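PDB 4L6D: 5-carboxyvanillate decarboxylase from Sphingomonas paucimobilis, which probably catalyses the metal-dependent, non-oxidative removal of a carboxyl group from 5-carboxyvanillate to give vanillate, with manganese bound in an amidohydrolase-type barrel. Local coordinates for residues E8-F13 / Y298-M303; D70-S75 / T109-L114; G80-D85 / F117-P122; T147-Y152 / A177-I182. All coordinates share one frame; numbering follows the deposited sequence. Where two conformers were deposited one is given.

Contact 1: residues E8-F13 / Y298-M303; sequences EEAVTF and YPYQPM. With MN (manganese (II) ion), chain I; VNL (4-hydroxy-3-methoxybenzoate), chain J.
Ala10 N donates to Tyr298 O (2.9 Å), a backbone bond that ties strand 5-11 to the loop following strand 292-293. These are the first and last strands of the TIM-barrel-like amidohydrolase fold, and the bond helps close the barrel, where the loop after its last strand meets its first strand. The Glu9 side chain adds a second bond. A bend at chi2 (-46°) swings its CD back, and Glu9 OE2 accepts from Tyr298 N at 2.8 Å on the syn side of the carboxylate. OE1 takes the backbone N of Glu8 as well as those of Ile296 and Asp297, so one buried carboxylate gathers four N-H groups. Ala10 CB points toward the loop 298-303 and meets the edge of the Tyr300 ring at CE2 (3.7 Å); Pro299, which follows a cis peptide bond, brings CD against the same methyl. One face of the Tyr300 ring lies over the vanillate, whose CM2 sits 3.4 Å above its centre, while Tyr300 OH is bonded to Thr77. Glu8 points to the metal instead. With CG anti to the backbone N (chi1 -158°) and an extended chain, it binds manganese through OE2 at 2.2 Å, beside His174 and Asp297, and Tyr172 and Ser272 hold its OE1. A water that also binds the metal donates to Glu8 O, and vanillate O3 completes the site at 2.0 Å from the manganese.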
loop_
_atom_site.group_PDB
_atom_site.type_symbol
_atom_site.label_atom_id
_atom_site.label_comp_id
_atom_site.label_asym_id
_atom_site.label_seq_id
_atom_site.Cartn_x
_atom_site.Cartn_y
_atom_site.Cartn_z
ATOM N N GLU A 8 17.744 10.860 0.956
ATOM C CA GLU A 8 17.714 9.540 0.309
ATOM C C GLU A 8 18.525 9.553 -0.977
ATOM O O GLU A 8 18.014 9.251 -2.059
ATOM C CB GLU A 8 16.283 9.068 0.012
ATOM C CG GLU A 8 16.212 7.525 -0.147
ATOM C CD GLU A 8 14.858 7.034 -0.638
ATOM O OE1 GLU A 8 13.856 7.191 0.100
ATOM O OE2 GLU A 8 14.789 6.490 -1.762
ATOM N N GLU A 9 19.803 9.888 -0.850
ATOM C CA GLU A 9 20.597 10.223 -2.013
ATOM C C GLU A 9 21.583 9.107 -2.270
ATOM O O GLU A 9 22.517 8.897 -1.507
ATOM C CB GLU A 9 21.263 11.592 -1.816
ATOM C CG GLU A 9 20.266 12.634 -1.259
ATOM C CD GLU A 9 18.932 12.599 -1.995
ATOM O OE1 GLU A 9 17.860 12.586 -1.328
ATOM O OE2 GLU A 9 18.962 12.562 -3.247
ATOM N N ALA A 10 21.333 8.379 -3.349
ATOM C CA ALA A 10 22.054 7.152 -3.655
ATOM C C ALA A 10 23.451 7.407 -4.199
ATOM O O ALA A 10 23.689 8.376 -4.926
ATOM C CB ALA A 10 21.251 6.333 -4.662
ATOM N N VAL A 11 24.361 6.494 -3.864
ATOM C CA VAL A 11 25.733 6.527 -4.344
ATOM C C VAL A 11 26.177 5.074 -4.545
ATOM O O VAL A 11 25.546 4.159 -4.032
ATOM C CB VAL A 11 26.657 7.254 -3.325
ATOM C CG1 VAL A 11 26.802 6.442 -2.020
ATOM C CG2 VAL A 11 28.011 7.579 -3.919
ATOM N N THR A 12 27.246 4.856 -5.301
ATOM C CA THR A 12 27.861 3.536 -5.314
ATOM C C THR A 12 29.374 3.674 -5.320
ATOM O O THR A 12 29.901 4.784 -5.434
ATOM C CB THR A 12 27.382 2.664 -6.480
ATOM O OG1 THR A 12 27.839 1.317 -6.279
ATOM C CG2 THR A 12 27.904 3.196 -7.820
ATOM N N PHE A 13 30.057 2.546 -5.188
ATOM C CA PHE A 13 31.512 2.509 -5.129
ATOM C C PHE A 13 31.991 1.369 -6.006
ATOM O O PHE A 13 31.290 0.366 -6.152
ATOM C CB PHE A 13 31.982 2.300 -3.684
ATOM C CG PHE A 13 31.424 3.308 -2.718
ATOM C CD1 PHE A 13 31.931 4.599 -2.678
ATOM C CD2 PHE A 13 30.401 2.957 -1.852
ATOM C CE1 PHE A 13 31.406 5.536 -1.793
ATOM C CE2 PHE A 13 29.877 3.884 -0.957
ATOM C CZ PHE A 13 30.386 5.175 -0.931
ATOM N N TYR A 298 17.956 11.399 -5.601
ATOM C CA TYR A 298 18.962 11.551 -6.646
ATOM C C TYR A 298 19.864 10.299 -6.630
ATOM O O TYR A 298 20.124 9.758 -5.562
ATOM C CB TYR A 298 19.781 12.815 -6.359
ATOM C CG TYR A 298 20.833 13.101 -7.399
ATOM C CD1 TYR A 298 20.531 13.857 -8.521
ATOM C CD2 TYR A 298 22.127 12.595 -7.271
ATOM C CE1 TYR A 298 21.484 14.114 -9.483
ATOM C CE2 TYR A 298 23.084 12.845 -8.228
ATOM C CZ TYR A 298 22.760 13.614 -9.332
ATOM O OH TYR A 298 23.695 13.872 -10.307
ATOM N N PRO A 299 20.346 9.826 -7.799
ATOM C CA PRO A 299 20.193 10.347 -9.163
ATOM C C PRO A 299 19.004 9.770 -9.912
ATOM O O PRO A 299 18.867 9.991 -11.122
ATOM C CB PRO A 299 21.491 9.896 -9.832
ATOM C CG PRO A 299 21.765 8.568 -9.207
ATOM C CD PRO A 299 21.337 8.731 -7.749
ATOM N N TYR A 300 18.153 9.041 -9.207
ATOM C CA TYR A 300 16.984 8.443 -9.841
ATOM C C TYR A 300 15.899 9.476 -10.150
ATOM O O TYR A 300 15.043 9.251 -11.009
ATOM C CB TYR A 300 16.458 7.303 -8.968
ATOM C CG TYR A 300 17.486 6.195 -8.770
ATOM C CD1 TYR A 300 17.771 5.290 -9.793
ATOM C CD2 TYR A 300 18.191 6.070 -7.575
ATOM C CE1 TYR A 300 18.722 4.280 -9.628
ATOM C CE2 TYR A 300 19.142 5.061 -7.399
ATOM C CZ TYR A 300 19.400 4.170 -8.425
ATOM O OH TYR A 300 20.333 3.169 -8.265
ATOM N N GLN A 301 15.935 10.600 -9.435
ATOM C CA GLN A 301 15.082 11.753 -9.715
ATOM C C GLN A 301 15.936 13.014 -9.732
ATOM O O GLN A 301 16.997 13.055 -9.107
ATOM C CB GLN A 301 13.977 11.883 -8.673
ATOM C CG GLN A 301 13.041 10.698 -8.695
ATOM C CD GLN A 301 11.674 10.995 -8.115
ATOM O OE1 GLN A 301 10.968 10.084 -7.724
ATOM N NE2 GLN A 301 11.277 12.264 -8.111
ATOM N N PRO A 302 15.481 14.049 -10.451
ATOM C CA PRO A 302 16.240 15.300 -10.546
ATOM C C PRO A 302 16.060 16.211 -9.334
ATOM O O PRO A 302 15.019 16.200 -8.679
ATOM C CB PRO A 302 15.625 15.973 -11.771
ATOM C CG PRO A 302 14.228 15.500 -11.789
ATOM C CD PRO A 302 14.317 14.054 -11.355
ATOM N N MET A 303 17.076 17.016 -9.060
ATOM C CA MET A 303 17.066 17.874 -7.877
ATOM C C MET A 303 16.113 19.058 -7.952
ATOM O O MET A 303 15.433 19.341 -6.968
ATOM C CB MET A 303 18.477 18.370 -7.560
ATOM C CG MET A 303 19.441 17.235 -7.294
ATOM S SD MET A 303 20.945 17.812 -6.490
ATOM C CE MET A 303 22.167 16.648 -7.109
HETATM MN MN MN I . 16.050 5.729 -3.374
HETATM C C1 VNL J . 15.073 3.642 -8.791
HETATM C CO1 VNL J . 14.517 4.734 -8.111
HETATM C CO2 VNL J . 16.018 2.801 -8.170
HETATM C CM1 VNL J . 14.903 5.016 -6.788
HETATM C CM2 VNL J . 16.404 3.054 -6.856
HETATM O OM VNL J . 17.315 2.293 -6.170
HETATM C CZ VNL J . 15.834 4.202 -6.144
HETATM C CC VNL J . 14.676 3.384 -10.220
HETATM C CV VNL J . 17.912 1.140 -6.794
HETATM O O1 VNL J . 14.078 4.269 -10.889
HETATM O O2 VNL J . 15.013 2.295 -10.745
HETATM O O3 VNL J . 16.494 4.581 -5.008
HETATM O O HOH W 1 18.057 6.489 -2.921
#

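Contact 2: residues D70-S75 / T109-L114; sequences DMHLLS and TRFAGL
Asp70 O is approached twice by Arg110: NE donates to it at 2.8 Å, with the oxygen lying in the guanidinium plane, and Arg110 CA makes a longer C-H...O contact with it at 3.6 Å. Bends at chi2 and chi3 (-55° and -60°) bring CD and then NE round to Asp70 O. The arginine's NH1 forms a salt bridge with Asp65 and its NH2 bonds Val69 O, so the guanidinium is fixed on several sides. From here the two strands run in parallel register. His72 N bonds Arg110 O, Ala112 N bonds His72 O, Leu74 N reaches Ala112 O at 2.8 Å and Leu114 N closes on Leu74 O. These strands, 71-76 and 111-115, are neighbours in a beta-alpha-beta crossover of the barrel, connected through helix 86-106; Met71, Leu73 and Ser75 bond strand 5-11 on the other side. On one face Leu73 CD1 touches Ala112 CB (3.7 Å) and Leu114 CD2, the two leucines crossing at about a right angle, and Met71 CE also comes up to the alanine. The opposite face carries His72, whose CB meets the edge of the Phe111 ring at CD1, and Leu74, whose CD1 packs on Phe111 CD1 at 3.8 Å; helices 59-67 (Met64, Arg60) and 86-106 (Met100, Thr103) cover this face.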
loop_
_atom_site.group_PDB
_atom_site.type_symbol
_atom_site.label_atom_id
_atom_site.label_comp_id
_atom_site.label_asym_id
_atom_site.label_seq_id
_atom_site.Cartn_x
_atom_site.Cartn_y
_atom_site.Cartn_z
ATOM N N ASP A 70 22.140 22.316 0.407
ATOM C CA ASP A 70 23.275 22.320 1.319
ATOM C C ASP A 70 23.967 20.961 1.393
ATOM O O ASP A 70 25.191 20.882 1.331
ATOM C CB ASP A 70 22.826 22.758 2.718
ATOM C CG ASP A 70 22.159 24.125 2.718
ATOM O OD1 ASP A 70 21.084 24.286 2.088
ATOM O OD2 ASP A 70 22.704 25.038 3.373
ATOM N N MET A 71 23.188 19.895 1.543
ATOM C CA MET A 71 23.760 18.560 1.744
ATOM C C MET A 71 22.997 17.419 1.094
ATOM O O MET A 71 21.776 17.475 0.917
ATOM C CB MET A 71 23.848 18.236 3.248
ATOM C CG MET A 71 24.671 19.208 4.072
ATOM S SD MET A 71 24.852 18.687 5.793
ATOM C CE MET A 71 26.170 17.474 5.605
ATOM N N HIS A 72 23.743 16.372 0.761
ATOM C CA HIS A 72 23.172 15.049 0.537
ATOM C C HIS A 72 23.586 14.134 1.666
ATOM O O HIS A 72 24.775 14.076 2.029
ATOM C CB HIS A 72 23.705 14.412 -0.739
ATOM C CG HIS A 72 23.024 14.865 -1.988
ATOM N ND1 HIS A 72 23.141 14.174 -3.175
ATOM C CD2 HIS A 72 22.245 15.941 -2.248
ATOM C CE1 HIS A 72 22.443 14.793 -4.110
ATOM N NE2 HIS A 72 21.907 15.879 -3.580
ATOM N N LEU A 73 22.607 13.420 2.212
ATOM C CA LEU A 73 22.864 12.249 3.053
ATOM C C LEU A 73 22.946 11.043 2.127
ATOM O O LEU A 73 21.934 10.597 1.572
ATOM C CB LEU A 73 21.743 12.079 4.086
ATOM C CG LEU A 73 21.805 10.838 4.973
ATOM C CD1 LEU A 73 23.002 10.889 5.939
ATOM C CD2 LEU A 73 20.481 10.682 5.734
ATOM N N LEU A 74 24.165 10.556 1.932
ATOM C CA LEU A 74 24.435 9.501 0.955
ATOM C C LEU A 74 24.157 8.119 1.531
ATOM O O LEU A 74 24.368 7.880 2.719
ATOM C CB LEU A 74 25.896 9.564 0.506
ATOM C CG LEU A 74 26.384 10.893 -0.071
ATOM C CD1 LEU A 74 27.904 10.882 -0.245
ATOM C CD2 LEU A 74 25.713 11.181 -1.409
ATOM N N SER A 75 23.715 7.206 0.667
ATOM C CA SER A 75 23.499 5.808 1.036
ATOM C C SER A 75 23.904 4.934 -0.135
ATOM O O SER A 75 23.607 5.266 -1.288
ATOM C CB SER A 75 22.021 5.569 1.387
ATOM O OG SER A 75 21.152 6.226 0.466
ATOM N N THR A 109 30.877 19.358 4.927
ATOM C CA THR A 109 29.796 20.335 5.006
ATOM C C THR A 109 28.744 20.099 3.922
ATOM O O THR A 109 27.647 20.666 3.990
ATOM C CB THR A 109 30.290 21.788 4.912
ATOM O OG1 THR A 109 30.773 22.042 3.590
ATOM C CG2 THR A 109 31.379 22.063 5.943
ATOM N N ARG A 110 29.075 19.259 2.937
ATOM C CA ARG A 110 28.152 18.982 1.831
ATOM C C ARG A 110 27.614 17.558 1.828
ATOM O O ARG A 110 26.566 17.292 1.246
ATOM C CB ARG A 110 28.802 19.270 0.476
ATOM C CG ARG A 110 29.441 20.667 0.361
ATOM C CD ARG A 110 28.473 21.827 0.678
ATOM N NE ARG A 110 27.295 21.905 -0.198
ATOM C CZ ARG A 110 27.295 22.456 -1.407
ATOM N NH1 ARG A 110 28.410 22.959 -1.908
ATOM N NH2 ARG A 110 26.183 22.489 -2.134
ATOM N N PHE A 111 28.321 16.639 2.473
ATOM C CA PHE A 111 27.878 15.254 2.456
ATOM C C PHE A 111 27.877 14.643 3.834
ATOM O O PHE A 111 28.822 14.826 4.599
ATOM C CB PHE A 111 28.726 14.428 1.481
ATOM C CG PHE A 111 28.617 14.913 0.065
ATOM C CD1 PHE A 111 27.462 14.670 -0.664
ATOM C CD2 PHE A 111 29.624 15.667 -0.511
ATOM C CE1 PHE A 111 27.330 15.145 -1.955
ATOM C CE2 PHE A 111 29.497 16.144 -1.799
ATOM C CZ PHE A 111 28.346 15.887 -2.520
ATOM N N ALA A 112 26.795 13.936 4.136
ATOM C CA ALA A 112 26.726 13.063 5.298
ATOM C C ALA A 112 26.537 11.652 4.741
ATOM O O ALA A 112 26.311 11.492 3.542
ATOM C CB ALA A 112 25.572 13.470 6.221
ATOM N N GLY A 113 26.637 10.624 5.583
ATOM C CA GLY A 113 26.556 9.272 5.068
ATOM C C GLY A 113 25.933 8.247 5.987
ATOM O O GLY A 113 26.092 8.298 7.207
ATOM N N LEU A 114 25.221 7.307 5.369
ATOM C CA LEU A 114 24.659 6.150 6.049
ATOM C C LEU A 114 25.507 4.935 5.723
ATOM O O LEU A 114 25.815 4.670 4.554
ATOM C CB LEU A 114 23.230 5.905 5.575
ATOM C CG LEU A 114 22.248 7.067 5.781
ATOM C CD1 LEU A 114 20.868 6.664 5.297
ATOM C CD2 LEU A 114 22.195 7.465 7.257
#

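Contact 3: residues G80-D85 / F117-P122; sequences GVQMFD and FAPQDP
Gln120 heads toward segment 80-85 from its CB, and its amide reaches the type I beta turn of Val81 to Phe84. CG lies beside the backbone N (chi1 -61°), a kink at chi2 (94°) sets CD toward the turn, and the amide beyond it presents NE2 to two carbonyls. Gln120 NE2 gives one N-H to Phe84 O at 2.9 Å and the other to Val81 O at 3.0 Å. Both oxygens lie in or close to the amide plane, which fixes the rotation of the group, although the donor stands above the carbonyl plane of Phe84. The turn's own bond, Phe84 N to Val81 O, is weak, so the amide supplies a clamp across it; Gln120 OE1 is buried and has no partner in the model. An alanine here would probably leave Val81 O and Phe84 O without their shared amide donor and the turn freer to shift. Val81 sets CG2 against Phe117 O (3.5 Å) and Ala118 CB. Gln82 and Pro119 cross at about a right angle, CG to CD at 4.0 Å, while the amide of Gln82 goes on to Asn144 N and Thr147 OG1. The two loops follow strands 71-76 and 111-115 of the barrel; Val81 leans on helix 86-106, Phe117 on helix 158-167, and Gln82, Phe117 and Pro119 all touch Ile143 of strand 140-144.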
loop_
_atom_site.group_PDB
_atom_site.type_symbol
_atom_site.label_atom_id
_atom_site.label_comp_id
_atom_site.label_asym_id
_atom_site.label_seq_id
_atom_site.Cartn_x
_atom_site.Cartn_y
_atom_site.Cartn_z
ATOM N N GLY A 80 22.170 -2.668 -2.349
ATOM C CA GLY A 80 23.260 -2.691 -1.389
ATOM C C GLY A 80 24.139 -3.909 -1.582
ATOM O O GLY A 80 24.517 -4.224 -2.716
ATOM N N VAL A 81 24.461 -4.584 -0.479
ATOM C CA VAL A 81 25.270 -5.797 -0.518
ATOM C C VAL A 81 24.443 -7.039 -0.228
ATOM O O VAL A 81 24.987 -8.124 -0.017
ATOM C CB VAL A 81 26.453 -5.746 0.494
ATOM C CG1 VAL A 81 27.363 -4.553 0.196
ATOM C CG2 VAL A 81 25.945 -5.705 1.936
ATOM N N GLN A 82 23.127 -6.874 -0.243
ATOM C CA GLN A 82 22.225 -7.923 0.220
ATOM C C GLN A 82 22.008 -9.084 -0.737
ATOM O O GLN A 82 21.501 -10.124 -0.325
ATOM C CB GLN A 82 20.886 -7.315 0.626
ATOM C CG GLN A 82 20.984 -6.461 1.877
ATOM C CD GLN A 82 19.858 -5.465 1.948
ATOM O OE1 GLN A 82 20.052 -4.269 1.705
ATOM N NE2 GLN A 82 18.663 -5.953 2.276
ATOM N N MET A 83 22.388 -8.927 -2.004
ATOM C CA MET A 83 22.221 -10.032 -2.952
ATOM C C MET A 83 23.357 -11.054 -2.929
ATOM O O MET A 83 23.218 -12.144 -3.478
ATOM C CB MET A 83 22.042 -9.524 -4.381
ATOM C CG MET A 83 20.847 -8.611 -4.549
ATOM S SD MET A 83 20.473 -8.278 -6.271
ATOM C CE MET A 83 19.698 -9.826 -6.747
ATOM N N PHE A 84 24.479 -10.698 -2.308
ATOM C CA PHE A 84 25.672 -11.538 -2.319
ATOM C C PHE A 84 25.621 -12.625 -1.247
ATOM O O PHE A 84 24.801 -12.573 -0.330
ATOM C CB PHE A 84 26.923 -10.670 -2.109
ATOM C CG PHE A 84 27.020 -9.498 -3.052
ATOM C CD1 PHE A 84 26.914 -9.680 -4.418
ATOM C CD2 PHE A 84 27.208 -8.212 -2.568
ATOM C CE1 PHE A 84 26.999 -8.602 -5.283
ATOM C CE2 PHE A 84 27.293 -7.131 -3.434
ATOM C CZ PHE A 84 27.188 -7.330 -4.795
ATOM N N ASP A 85 26.510 -13.606 -1.341
ATOM C CA ASP A 85 26.638 -14.559 -0.243
ATOM C C ASP A 85 27.140 -13.831 1.004
ATOM O O ASP A 85 27.579 -12.679 0.925
ATOM C CB ASP A 85 27.552 -15.728 -0.610
ATOM C CG ASP A 85 28.952 -15.287 -0.983
ATOM O OD1 ASP A 85 29.644 -14.693 -0.133
ATOM O OD2 ASP A 85 29.377 -15.561 -2.125
ATOM N N PHE A 117 25.258 -2.800 5.887
ATOM C CA PHE A 117 25.745 -4.040 6.468
ATOM C C PHE A 117 25.138 -5.210 5.725
ATOM O O PHE A 117 24.231 -5.036 4.918
ATOM C CB PHE A 117 25.393 -4.118 7.962
ATOM C CG PHE A 117 23.953 -3.796 8.269
ATOM C CD1 PHE A 117 23.553 -2.474 8.484
ATOM C CD2 PHE A 117 23.005 -4.803 8.358
ATOM C CE1 PHE A 117 22.232 -2.163 8.760
ATOM C CE2 PHE A 117 21.668 -4.491 8.650
ATOM C CZ PHE A 117 21.293 -3.168 8.849
ATOM N N ALA A 118 25.634 -6.405 6.021
ATOM C CA ALA A 118 25.145 -7.614 5.376
ATOM C C ALA A 118 24.365 -8.474 6.374
ATOM O O ALA A 118 24.969 -9.269 7.094
ATOM C CB ALA A 118 26.328 -8.400 4.798
ATOM N N PRO A 119 23.024 -8.312 6.417
ATOM C CA PRO A 119 22.201 -9.049 7.385
ATOM C C PRO A 119 22.204 -10.555 7.129
ATOM O O PRO A 119 21.667 -11.281 7.964
ATOM C CB PRO A 119 20.781 -8.489 7.153
ATOM C CG PRO A 119 20.933 -7.280 6.319
ATOM C CD PRO A 119 22.204 -7.464 5.535
ATOM N N GLN A 120 22.753 -10.999 5.993
ATOM C CA GLN A 120 22.996 -12.425 5.734
ATOM C C GLN A 120 23.754 -13.084 6.888
ATOM O O GLN A 120 23.638 -14.294 7.116
ATOM C CB GLN A 120 23.847 -12.621 4.464
ATOM C CG GLN A 120 23.277 -12.100 3.147
ATOM C CD GLN A 120 23.763 -10.702 2.825
ATOM O OE1 GLN A 120 23.564 -9.776 3.604
ATOM N NE2 GLN A 120 24.398 -10.538 1.664
ATOM N N ASP A 121 24.579 -12.292 7.570
ATOM C CA ASP A 121 25.375 -12.758 8.704
ATOM C C ASP A 121 25.133 -11.776 9.841
ATOM O O ASP A 121 25.858 -10.806 9.982
ATOM C CB ASP A 121 26.860 -12.778 8.325
ATOM C CG ASP A 121 27.768 -13.239 9.457
ATOM O OD1 ASP A 121 27.335 -13.360 10.623
ATOM O OD2 ASP A 121 28.961 -13.478 9.182
ATOM N N PRO A 122 24.107 -12.032 10.659
ATOM C CA PRO A 122 23.713 -11.066 11.689
ATOM C C PRO A 122 24.808 -10.761 12.707
ATOM O O PRO A 122 24.946 -9.598 13.100
ATOM C CB PRO A 122 22.532 -11.756 12.370
ATOM C CG PRO A 122 21.905 -12.539 11.254
ATOM C CD PRO A 122 23.098 -13.093 10.494
#

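Contact 4: residues T147-Y152 / A177-I182; sequences TNDLYY and APSKQI
Lys180 lays its aliphatic chain across the carboxylate of Asp149. Its CB sits 3.6 Å from Asp149 OD1 and CG stays close to the same oxygen. Lys180 CD, anti across chi2 (179°), moves on to Asp149 OD2 at 3.5 Å, and CE remains near OD2. At the tip Lys180 NZ stops 4.6 Å from Asp149 OD2, so the opposite charges are near each other without contact. What binds the aspartate is the backbone: Lys180 N donates to Asp149 OD1 at 2.8 Å, from above the carboxylate plane and nearly straight (167°). One residue further on, Gln181 NE2 gives a second bond, 2.9 Å, to Asp149 O. The glutamine slides past Tyr151 in the opposite direction, its amide turned 54° from the ring, with Gln181 NE2 3.7 Å from Tyr151 CE2. Ser179 OG then donates to Tyr151 OH at 2.7 Å while accepting from Gln181 N in an ST turn, and the phenol oxygen is also bonded to Glu201 of helix 197-211. A phenylalanine in place of Tyr151 would probably leave Ser179 OG without its acceptor and the Glu201 carboxylate without this partner. Ala185 of the second subunit packs on Tyr151, Gln181 and Ile182. The Thr147 to Leu150 segment is a type I' beta turn, and the whole joins two loops that follow neighbouring strands, 140-144 and 171-174, of the beta-alpha barrel.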
loop_
_atom_site.group_PDB
_atom_site.type_symbol
_atom_site.label_atom_id
_atom_site.label_comp_id
_atom_site.label_asym_id
_atom_site.label_seq_id
_atom_site.Cartn_x
_atom_site.Cartn_y
_atom_site.Cartn_z
ATOM N N THR A 147 16.077 -9.286 3.280
ATOM C CA THR A 147 17.300 -10.027 3.001
ATOM C C THR A 147 16.972 -11.508 2.961
ATOM O O THR A 147 16.304 -12.027 3.857
ATOM C CB THR A 147 18.399 -9.768 4.053
ATOM O OG1 THR A 147 18.672 -8.365 4.110
ATOM C CG2 THR A 147 19.693 -10.518 3.686
ATOM N N ASN A 148 17.427 -12.177 1.906
ATOM C CA ASN A 148 17.182 -13.607 1.724
ATOM C C ASN A 148 15.692 -13.951 1.733
ATOM O O ASN A 148 15.294 -15.039 2.133
ATOM C CB ASN A 148 17.955 -14.443 2.754
ATOM C CG ASN A 148 19.456 -14.255 2.646
ATOM O OD1 ASN A 148 19.986 -14.016 1.561
ATOM N ND2 ASN A 148 20.148 -14.372 3.771
ATOM N N ASP A 149 14.890 -12.990 1.285
ATOM C CA ASP A 149 13.441 -13.139 1.175
ATOM C C ASP A 149 12.773 -13.339 2.525
ATOM O O ASP A 149 11.709 -13.944 2.626
ATOM C CB ASP A 149 13.110 -14.248 0.186
ATOM C CG ASP A 149 13.733 -13.990 -1.161
ATOM O OD1 ASP A 149 13.293 -13.022 -1.815
ATOM O OD2 ASP A 149 14.699 -14.708 -1.530
ATOM N N LEU A 150 13.416 -12.806 3.556
ATOM C CA LEU A 150 12.850 -12.759 4.896
ATOM C C LEU A 150 12.691 -11.307 5.286
ATOM O O LEU A 150 13.468 -10.448 4.858
ATOM C CB LEU A 150 13.781 -13.433 5.897
ATOM C CG LEU A 150 14.083 -14.900 5.657
ATOM C CD1 LEU A 150 15.151 -15.362 6.624
ATOM C CD2 LEU A 150 12.821 -15.717 5.812
ATOM N N TYR A 151 11.694 -11.041 6.131
ATOM C CA TYR A 151 11.429 -9.699 6.622
ATOM C C TYR A 151 11.953 -9.531 8.049
ATOM O O TYR A 151 12.348 -10.511 8.688
ATOM C CB TYR A 151 9.935 -9.389 6.503
ATOM C CG TYR A 151 9.510 -9.362 5.055
ATOM C CD1 TYR A 151 9.927 -8.333 4.220
ATOM C CD2 TYR A 151 8.721 -10.369 4.513
ATOM C CE1 TYR A 151 9.572 -8.305 2.876
ATOM C CE2 TYR A 151 8.356 -10.351 3.162
ATOM C CZ TYR A 151 8.779 -9.311 2.356
ATOM O OH TYR A 151 8.418 -9.289 1.018
ATOM N N TYR A 152 11.955 -8.293 8.539
ATOM C CA TYR A 152 12.708 -7.982 9.758
ATOM C C TYR A 152 11.957 -8.257 11.057
ATOM O O TYR A 152 12.430 -7.896 12.134
ATOM C CB TYR A 152 13.322 -6.573 9.708
ATOM C CG TYR A 152 14.362 -6.491 8.613
ATOM C CD1 TYR A 152 15.333 -7.483 8.486
ATOM C CD2 TYR A 152 14.329 -5.478 7.667
ATOM C CE1 TYR A 152 16.262 -7.448 7.464
ATOM C CE2 TYR A 152 15.265 -5.422 6.650
ATOM C CZ TYR A 152 16.221 -6.414 6.549
ATOM O OH TYR A 152 17.150 -6.388 5.528
ATOM N N ALA A 177 13.276 -4.497 -4.760
ATOM C CA ALA A 177 12.146 -5.137 -5.416
ATOM C C ALA A 177 11.459 -6.142 -4.486
ATOM O O ALA A 177 12.107 -6.742 -3.615
ATOM C CB ALA A 177 12.605 -5.831 -6.701
ATOM N N PRO A 178 10.142 -6.334 -4.676
ATOM C CA PRO A 178 9.386 -7.380 -3.981
ATOM C C PRO A 178 10.145 -8.704 -3.846
ATOM O O PRO A 178 10.698 -9.212 -4.825
ATOM C CB PRO A 178 8.165 -7.548 -4.873
ATOM C CG PRO A 178 7.903 -6.125 -5.344
ATOM C CD PRO A 178 9.266 -5.501 -5.524
ATOM N N SER A 179 10.149 -9.251 -2.634
ATOM C CA SER A 179 10.807 -10.527 -2.354
ATOM C C SER A 179 10.109 -11.672 -3.062
ATOM O O SER A 179 9.039 -11.506 -3.656
ATOM C CB SER A 179 10.793 -10.821 -0.853
ATOM O OG SER A 179 9.512 -11.300 -0.459
ATOM N N LYS A 180 10.698 -12.857 -2.961
ATOM C CA LYS A 180 10.133 -14.034 -3.613
ATOM C C LYS A 180 8.776 -14.410 -3.022
ATOM O O LYS A 180 7.994 -15.119 -3.655
ATOM C CB LYS A 180 11.107 -15.218 -3.567
ATOM C CG LYS A 180 12.341 -15.054 -4.442
ATOM C CD LYS A 180 13.271 -16.253 -4.327
ATOM C CE LYS A 180 14.484 -16.045 -5.221
ATOM N NZ LYS A 180 15.310 -17.271 -5.345
ATOM N N GLN A 181 8.481 -13.912 -1.827
ATOM C CA GLN A 181 7.190 -14.175 -1.213
ATOM C C GLN A 181 6.065 -13.520 -1.997
ATOM O O GLN A 181 4.929 -14.002 -1.978
ATOM C CB GLN A 181 7.173 -13.661 0.223
ATOM C CG GLN A 181 8.228 -14.324 1.107
ATOM C CD GLN A 181 7.916 -14.176 2.582
ATOM O OE1 GLN A 181 6.758 -14.279 2.995
ATOM N NE2 GLN A 181 8.944 -13.952 3.389
ATOM N N ILE A 182 6.372 -12.417 -2.679
ATOM C CA ILE A 182 5.329 -11.621 -3.323
ATOM C C ILE A 182 5.614 -11.248 -4.783
ATOM O O ILE A 182 4.771 -10.630 -5.434
ATOM C CB ILE A 182 5.025 -10.322 -2.530
ATOM C CG1 ILE A 182 6.305 -9.494 -2.332
ATOM C CG2 ILE A 182 4.403 -10.661 -1.187
ATOM C CD1 ILE A 182 6.052 -8.039 -1.920
#

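Overall arrangement
Contacts 1 and 2 share the sheet: strands 5-11 and 71-76 are neighbours, and backbone bonds between Glu9, Val11 and Ser75 join the two contacts directly. Contact 2 is the regular strand pairing of the buried barrel wall, whereas contact 1, equally buried, adds metal and ligand chemistry where the barrel closes between its last and first strands. Contacts 3 and 4 lie in the loops beyond the strands and rely on polar side chains: a glutamine amide holding a turn in contact 3; a carboxylate, an amide and a hydroxyl pair in contact 4. They touch through Gln82 and Thr147. Contact 3 is mostly buried; contact 4, only partly so, reaches the second subunit, as does contact 1. Contacts 2 and 3 hold successive pieces of the same two strand-to-loop segments.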